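Local coordinates for serpin B3 (Homo sapiens, PDB 2ZV6), which is a serpin-family protease inhibitor that probably offers its reactive-site loop as bait and traps the attacking enzyme once that loop is cut, at residues Leu49-Leu54 against Asn116-Glu121; Asn182-Leu187 against Arg332-Ser337; Asn189-Lys194 against His341-Glu346. One frame throughout, in Å; residues are numbered along the deposited sequence.

Contact 1 of 3, residues Leu49-Leu54 against Asn116-Glu121; sequences LGMVLL and NKLFGE
Met51 reaches from the helix to the strand and lies alongside Leu118, the two side chains sliding past each other in opposite directions. Its chain bends at the last torsion, chi3 -139°, which lays CE against the start of the leucine: Met51 CE is 3.8 Å from the backbone N of Leu118 and 3.9 Å from Leu118 CB. The same methyl also touches Leu118 CD2, at 3.9 Å. One bond back, the sulfur passes the amide of Asn116, with Met51 SD 3.8 Å from Asn116 OD1; the asparagine comes to this place with CG anti to its backbone N (chi1 -170°). Helix 42-54 corresponds to helix B, one of the helices behind the large central sheet A in serpins, and strand 112-121 is one of the strands of that sheet. Val52 extends the apolar patch at about a right angle to the leucine: Val52 CG2, which lies beside its own backbone N, meets Leu118 CD2 at 4.1 Å. CD2 therefore touches both a thioether methyl and a valine branch, and Leu118 further touches Leu185 and Leu187 of the neighbouring strand and Tyr130 of helix 128-138. No hydrogen bond joins the two segments. Two backbone oxygens take hydroxyls from outside, Met51 O that of Tyr130 and Asn116 O that of Thr140.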
# COMPACT_ATOMS: atom_id res chain seq x y z
N LEU A 49 -7.69 -0.80 -9.06
CA LEU A 49 -7.69 -0.56 -10.50
C LEU A 49 -8.17 -1.74 -11.32
O LEU A 49 -8.62 -1.56 -12.45
CB LEU A 49 -6.29 -0.19 -10.97
CG LEU A 49 -5.65 1.04 -10.35
CD1 LEU A 49 -4.56 1.56 -11.29
CD2 LEU A 49 -6.70 2.10 -10.10
N GLY A 50 -8.04 -2.94 -10.77
CA GLY A 50 -8.48 -4.13 -11.49
C GLY A 50 -10.00 -4.19 -11.44
O GLY A 50 -10.64 -4.77 -12.32
N MET A 51 -10.57 -3.59 -10.39
CA MET A 51 -12.01 -3.57 -10.20
C MET A 51 -12.56 -2.59 -11.22
O MET A 51 -13.56 -2.85 -11.89
CB MET A 51 -12.34 -3.14 -8.76
CG MET A 51 -13.53 -2.21 -8.59
SD MET A 51 -13.34 -1.10 -7.17
CE MET A 51 -14.99 -1.13 -6.47
N VAL A 52 -11.89 -1.46 -11.34
CA VAL A 52 -12.30 -0.45 -12.29
C VAL A 52 -12.05 -0.96 -13.69
O VAL A 52 -12.91 -0.83 -14.56
CB VAL A 52 -11.52 0.84 -12.09
CG1 VAL A 52 -11.35 1.55 -13.41
CG2 VAL A 52 -12.25 1.71 -11.09
N LEU A 53 -10.89 -1.55 -13.91
CA LEU A 53 -10.54 -2.08 -15.23
C LEU A 53 -11.64 -3.01 -15.75
O LEU A 53 -11.87 -3.11 -16.96
CB LEU A 53 -9.20 -2.84 -15.18
CG LEU A 53 -8.92 -3.70 -16.42
CD1 LEU A 53 -8.65 -2.82 -17.61
CD2 LEU A 53 -7.75 -4.60 -16.17
N LEU A 54 -12.31 -3.68 -14.83
CA LEU A 54 -13.39 -4.58 -15.20
C LEU A 54 -14.37 -3.83 -16.09
O LEU A 54 -14.59 -4.20 -17.23
CB LEU A 54 -14.12 -5.06 -13.94
CG LEU A 54 -13.88 -6.50 -13.49
CD1 LEU A 54 -14.89 -6.82 -12.40
CD2 LEU A 54 -14.02 -7.47 -14.66
N ASN A 116 -12.08 -0.64 0.25
CA ASN A 116 -12.01 -0.26 -1.16
C ASN A 116 -13.35 -0.23 -1.93
O ASN A 116 -13.82 -1.27 -2.41
CB ASN A 116 -11.04 -1.19 -1.89
CG ASN A 116 -10.73 -0.72 -3.31
OD1 ASN A 116 -10.95 -1.45 -4.28
ND2 ASN A 116 -10.21 0.49 -3.43
N LYS A 117 -13.94 0.96 -2.07
CA LYS A 117 -15.21 1.12 -2.79
C LYS A 117 -15.29 2.24 -3.85
O LYS A 117 -14.57 3.24 -3.80
CB LYS A 117 -16.36 1.31 -1.81
CG LYS A 117 -17.67 0.80 -2.33
CD LYS A 117 -18.83 1.64 -1.88
CE LYS A 117 -19.50 1.03 -0.67
NZ LYS A 117 -20.04 2.10 0.21
N LEU A 118 -16.20 2.05 -4.81
CA LEU A 118 -16.45 3.01 -5.89
C LEU A 118 -17.65 3.85 -5.50
O LEU A 118 -18.71 3.31 -5.18
CB LEU A 118 -16.81 2.26 -7.19
CG LEU A 118 -16.26 2.63 -8.57
CD1 LEU A 118 -15.05 3.57 -8.46
CD2 LEU A 118 -15.88 1.34 -9.29
N PHE A 119 -17.50 5.16 -5.50
CA PHE A 119 -18.63 6.02 -5.17
C PHE A 119 -18.99 6.83 -6.42
O PHE A 119 -18.18 7.58 -6.96
CB PHE A 119 -18.27 6.94 -4.00
CG PHE A 119 -18.31 6.25 -2.66
CD1 PHE A 119 -17.47 5.18 -2.38
CD2 PHE A 119 -19.20 6.67 -1.67
CE1 PHE A 119 -17.51 4.53 -1.15
CE2 PHE A 119 -19.26 6.03 -0.43
CZ PHE A 119 -18.41 4.96 -0.17
N GLY A 120 -20.21 6.65 -6.91
CA GLY A 120 -20.60 7.38 -8.10
C GLY A 120 -21.87 8.17 -7.94
O GLY A 120 -22.65 7.94 -7.02
N GLU A 121 -22.06 9.11 -8.86
CA GLU A 121 -23.25 9.95 -8.88
C GLU A 121 -24.48 9.05 -9.06
O GLU A 121 -24.45 8.09 -9.83
CB GLU A 121 -23.17 10.93 -10.04
CG GLU A 121 -23.33 12.36 -9.63
CD GLU A 121 -24.74 12.66 -9.21
OE1 GLU A 121 -24.93 13.18 -8.09
OE2 GLU A 121 -25.67 12.35 -10.00

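Contact 2 of 3, residues Asn182-Leu187 against Arg332-Ser337; sequences NTTLVL and RGLVLS
Small first torsions fold two hydroxyls of this contact back over their own backbone nitrogens, chi1 12° for Thr184 and -15° for Ser337, which brings Thr184 OG1 and Ser337 OG to 2.7 Å from each other. Thr184 OG1 donates to Val335 O, although the modelled distance is so short that its exact value is doubtful. Ser337 OG has a more central place. It accepts a hydrogen bond from Thr184 N, with 3.2 Å between N and OG, while Leu185 O, 3.1 Å from OG, and Val335 O both lie where its single proton could go. The backbone adds a bond from Ser337 N to Leu185 O at 3.3 Å, the donor standing 62° out of the carbonyl plane.

Apolar groups border this polar knot. Thr183 CG2 rests on Ser337 CB at 3.7 Å, while its hydroxyl turns to Gly180 O. Leu334 and Leu185 cross at about a right angle, Leu185 CD2 meeting Leu334 CG at 3.6 Å, and Leu334 CD1 lies 3.8 Å from Thr184 CB. Further along, Leu336 CD2 approaches Leu185 CB at 4.2 Å. Met328 of helix 326-329 touches both Leu185 and Leu334.

Two segments of the chain meet here through side-chain hydroxyls and leucines before regular strand pairing is established, at the end of serpin sheet A where its two parallel central strands begin, the end farthest from where the reactive loop departs.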
# COMPACT_ATOMS: atom_id res chain seq x y z
N ASN A 182 -19.33 18.66 -9.02
CA ASN A 182 -19.17 18.12 -10.37
C ASN A 182 -18.37 16.83 -10.39
O ASN A 182 -17.52 16.64 -11.26
CB ASN A 182 -18.50 19.16 -11.27
CG ASN A 182 -19.49 19.85 -12.22
OD1 ASN A 182 -20.69 19.90 -11.95
ND2 ASN A 182 -18.98 20.38 -13.33
N THR A 183 -18.64 15.94 -9.45
CA THR A 183 -17.92 14.67 -9.40
C THR A 183 -18.75 13.51 -9.93
O THR A 183 -19.90 13.31 -9.53
CB THR A 183 -17.52 14.31 -7.97
OG1 THR A 183 -17.10 15.50 -7.29
CG2 THR A 183 -16.39 13.30 -7.99
N THR A 184 -18.17 12.75 -10.85
CA THR A 184 -18.86 11.60 -11.42
C THR A 184 -18.52 10.38 -10.57
O THR A 184 -19.38 9.82 -9.88
CB THR A 184 -18.41 11.30 -12.86
OG1 THR A 184 -17.22 12.05 -13.16
CG2 THR A 184 -19.50 11.64 -13.84
N LEU A 185 -17.25 10.00 -10.63
CA LEU A 185 -16.73 8.84 -9.92
C LEU A 185 -15.67 9.23 -8.90
O LEU A 185 -15.16 10.35 -8.92
CB LEU A 185 -16.11 7.87 -10.94
CG LEU A 185 -16.27 6.35 -10.78
CD1 LEU A 185 -17.41 6.05 -9.81
CD2 LEU A 185 -16.54 5.74 -12.15
N VAL A 186 -15.37 8.30 -8.00
CA VAL A 186 -14.37 8.51 -6.95
C VAL A 186 -13.98 7.16 -6.35
O VAL A 186 -14.73 6.57 -5.57
CB VAL A 186 -14.90 9.39 -5.79
CG1 VAL A 186 -13.90 9.38 -4.64
CG2 VAL A 186 -15.13 10.81 -6.24
N LEU A 187 -12.81 6.68 -6.71
CA LEU A 187 -12.33 5.41 -6.20
C LEU A 187 -11.68 5.63 -4.84
O LEU A 187 -10.75 6.42 -4.71
CB LEU A 187 -11.31 4.80 -7.17
CG LEU A 187 -10.75 3.41 -6.87
CD1 LEU A 187 -11.60 2.67 -5.85
CD2 LEU A 187 -10.73 2.62 -8.17
N ARG A 332 -21.28 5.30 -22.13
CA ARG A 332 -20.11 6.11 -21.80
C ARG A 332 -20.61 7.39 -21.15
O ARG A 332 -21.80 7.70 -21.21
CB ARG A 332 -19.32 6.47 -23.05
CG ARG A 332 -18.73 5.30 -23.80
CD ARG A 332 -17.55 5.78 -24.60
NE ARG A 332 -17.09 7.07 -24.10
CZ ARG A 332 -16.15 7.80 -24.68
NH1 ARG A 332 -15.55 7.36 -25.77
NH2 ARG A 332 -15.80 8.97 -24.15
N GLY A 333 -19.70 8.16 -20.55
CA GLY A 333 -20.11 9.40 -19.92
C GLY A 333 -19.67 9.45 -18.49
O GLY A 333 -19.65 10.50 -17.85
N LEU A 334 -19.32 8.29 -17.96
CA LEU A 334 -18.84 8.20 -16.59
C LEU A 334 -17.32 8.43 -16.65
O LEU A 334 -16.62 7.79 -17.46
CB LEU A 334 -19.19 6.82 -16.03
CG LEU A 334 -19.11 6.60 -14.52
CD1 LEU A 334 -19.66 7.79 -13.70
CD2 LEU A 334 -19.86 5.31 -14.25
N VAL A 335 -16.83 9.33 -15.82
CA VAL A 335 -15.40 9.64 -15.83
C VAL A 335 -14.84 9.70 -14.43
O VAL A 335 -15.31 10.50 -13.60
CB VAL A 335 -15.10 11.01 -16.50
CG1 VAL A 335 -13.67 11.38 -16.29
CG2 VAL A 335 -15.38 10.96 -17.98
N LEU A 336 -13.82 8.87 -14.18
CA LEU A 336 -13.15 8.83 -12.90
C LEU A 336 -12.67 10.24 -12.59
O LEU A 336 -12.00 10.87 -13.42
CB LEU A 336 -11.95 7.87 -12.96
CG LEU A 336 -11.64 7.06 -11.69
CD1 LEU A 336 -10.16 6.70 -11.70
CD2 LEU A 336 -11.98 7.83 -10.42
N SER A 337 -13.03 10.73 -11.40
CA SER A 337 -12.70 12.08 -10.98
C SER A 337 -11.92 12.11 -9.67
O SER A 337 -12.36 12.72 -8.70
CB SER A 337 -13.99 12.87 -10.82
OG SER A 337 -15.08 12.19 -11.45

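Contact 3 of 3, residues Asn189-Lys194 against His341-Glu346; sequences NAIYFK and HKAFVE
Tyr192 leans toward the neighbouring strand beside Phe344 and ends at Glu346, and the atoms of its near side each meet a partner. With CG anti to the backbone N (chi1 167°), Tyr192 CB passes 3.9 Å from Phe344 O. Tyr192 CD1 comes closer to that carbonyl, 3.2 Å from Phe344 O, and also meets Phe344 CD1 at 4.1 Å; here the tyrosine turns its edge to the phenylalanine face, a T-shaped pair with planes at 89° and centroids 5.8 Å apart. Tyr192 CE1 is 3.2 Å from Glu346 OE2, which lies at the ring edge in its plane. At the tip, Tyr192 OH donates to Glu346 OE2 at 3.0 Å, the carboxylate standing nearly perpendicular to the ring. Lys194 brings CD against Glu346 CB beside this bond.

Five backbone hydrogen bonds alternate between the parallel strands. Phe344 O, the carbonyl beside Tyr192 CD1, accepts from Phe193 N. On the other face, Phe193 sets its ring edge beside Val345, Ile191 packs on Ala343, and Asn189 ND2 lies in the plane of the His341 ring, 3.4 Å from CD2. His341 NE2 has a weak hydrogen bond to Ser44 on helix 42-54.

Direct pairing of these two parallel strands, the third and fifth of sheet A, is what a serpin has while its reactive loop is still outside the sheet, the asparagine and histidine falling in the shutter region where the sheet must part.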
# COMPACT_ATOMS: atom_id res chain seq x y z
N ASN A 189 -9.67 3.96 -1.56
CA ASN A 189 -8.79 2.83 -1.29
C ASN A 189 -8.05 2.96 0.03
O ASN A 189 -6.82 3.11 0.04
CB ASN A 189 -7.78 2.69 -2.43
CG ASN A 189 -7.23 1.29 -2.57
OD1 ASN A 189 -7.70 0.36 -1.91
ND2 ASN A 189 -6.22 1.14 -3.43
N ALA A 190 -8.78 2.91 1.14
CA ALA A 190 -8.17 3.00 2.46
C ALA A 190 -7.74 1.59 2.89
O ALA A 190 -8.25 0.59 2.38
CB ALA A 190 -9.16 3.58 3.47
N ILE A 191 -6.78 1.51 3.80
CA ILE A 191 -6.29 0.22 4.27
C ILE A 191 -5.52 0.33 5.57
O ILE A 191 -4.66 1.19 5.73
CB ILE A 191 -5.37 -0.45 3.23
CG1 ILE A 191 -4.96 -1.83 3.75
CG2 ILE A 191 -4.15 0.43 2.95
CD1 ILE A 191 -4.64 -2.83 2.66
N TYR A 192 -5.85 -0.56 6.51
CA TYR A 192 -5.20 -0.58 7.81
C TYR A 192 -4.62 -1.95 8.13
O TYR A 192 -5.23 -2.98 7.82
CB TYR A 192 -6.20 -0.20 8.90
CG TYR A 192 -5.67 -0.51 10.27
CD1 TYR A 192 -5.03 0.47 11.02
CD2 TYR A 192 -5.72 -1.80 10.78
CE1 TYR A 192 -4.46 0.17 12.25
CE2 TYR A 192 -5.15 -2.12 12.00
CZ TYR A 192 -4.52 -1.13 12.73
OH TYR A 192 -3.94 -1.44 13.94
N PHE A 193 -3.46 -1.97 8.78
CA PHE A 193 -2.83 -3.23 9.15
C PHE A 193 -1.91 -3.14 10.37
O PHE A 193 -1.18 -2.16 10.55
CB PHE A 193 -2.04 -3.78 7.97
CG PHE A 193 -1.30 -5.04 8.28
CD1 PHE A 193 -0.04 -5.00 8.86
CD2 PHE A 193 -1.84 -6.28 7.95
CE1 PHE A 193 0.68 -6.16 9.11
CE2 PHE A 193 -1.13 -7.45 8.20
CZ PHE A 193 0.13 -7.39 8.77
N LYS A 194 -1.96 -4.18 11.19
CA LYS A 194 -1.15 -4.26 12.41
C LYS A 194 -0.97 -5.73 12.75
O LYS A 194 -1.86 -6.36 13.31
CB LYS A 194 -1.85 -3.54 13.56
CG LYS A 194 -1.15 -3.70 14.90
CD LYS A 194 -1.49 -2.56 15.84
CE LYS A 194 -1.64 -3.05 17.28
NZ LYS A 194 -2.40 -2.08 18.13
N HIS A 341 -6.17 7.12 -1.86
CA HIS A 341 -5.50 5.96 -1.26
C HIS A 341 -4.93 6.35 0.09
O HIS A 341 -4.32 7.41 0.23
CB HIS A 341 -4.35 5.44 -2.13
CG HIS A 341 -3.68 4.23 -1.55
ND1 HIS A 341 -2.53 4.31 -0.79
CD2 HIS A 341 -3.98 2.91 -1.63
CE1 HIS A 341 -2.16 3.09 -0.43
NE2 HIS A 341 -3.02 2.23 -0.92
N LYS A 342 -5.12 5.50 1.09
CA LYS A 342 -4.64 5.80 2.43
C LYS A 342 -4.22 4.56 3.19
O LYS A 342 -5.06 3.72 3.52
CB LYS A 342 -5.72 6.52 3.21
CG LYS A 342 -5.23 7.12 4.51
CD LYS A 342 -6.12 8.28 4.89
CE LYS A 342 -5.83 8.80 6.28
NZ LYS A 342 -6.70 9.98 6.60
N ALA A 343 -2.93 4.46 3.49
CA ALA A 343 -2.41 3.32 4.24
C ALA A 343 -2.12 3.74 5.67
O ALA A 343 -1.72 4.89 5.93
CB ALA A 343 -1.14 2.79 3.57
N PHE A 344 -2.36 2.82 6.60
CA PHE A 344 -2.11 3.05 8.03
C PHE A 344 -1.65 1.77 8.72
O PHE A 344 -2.46 0.95 9.15
CB PHE A 344 -3.38 3.59 8.72
CG PHE A 344 -3.13 4.09 10.14
CD1 PHE A 344 -4.20 4.47 10.94
CD2 PHE A 344 -1.84 4.19 10.65
CE1 PHE A 344 -3.99 4.95 12.24
CE2 PHE A 344 -1.62 4.66 11.94
CZ PHE A 344 -2.69 5.04 12.74
N VAL A 345 -0.33 1.61 8.82
CA VAL A 345 0.25 0.44 9.47
C VAL A 345 0.78 0.81 10.85
O VAL A 345 1.23 1.93 11.09
CB VAL A 345 1.41 -0.13 8.67
CG1 VAL A 345 2.64 0.75 8.84
CG2 VAL A 345 1.71 -1.54 9.14
N GLU A 346 0.75 -0.15 11.76
CA GLU A 346 1.24 0.10 13.10
C GLU A 346 2.19 -1.02 13.50
O GLU A 346 1.88 -2.21 13.38
CB GLU A 346 0.07 0.18 14.08
CG GLU A 346 -0.17 1.57 14.69
CD GLU A 346 -1.60 1.76 15.16
OE1 GLU A 346 -1.85 2.60 16.05
OE2 GLU A 346 -2.49 1.05 14.63

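All three contacts belong to the central sheet and one helix packed behind it. Contacts 1 and 2 have centres about 10 Å apart and are sewn together by probable strand bonds, Glu121 N to Thr184 O at 3.0 Å and Phe119 N to Val186 O at 3.1 Å. Contact 3 continues the same two strands as contact 2, its centre about 24 Å further on and about 18 Å from contact 1, which Asn116 and Asn189 bring into touch. Beyond Glu346 the chain leads toward the unmodelled residues 352-370, where serpins carry the reactive loop. In relatives the cut loop enters between the two strands that contacts 2 and 3 join.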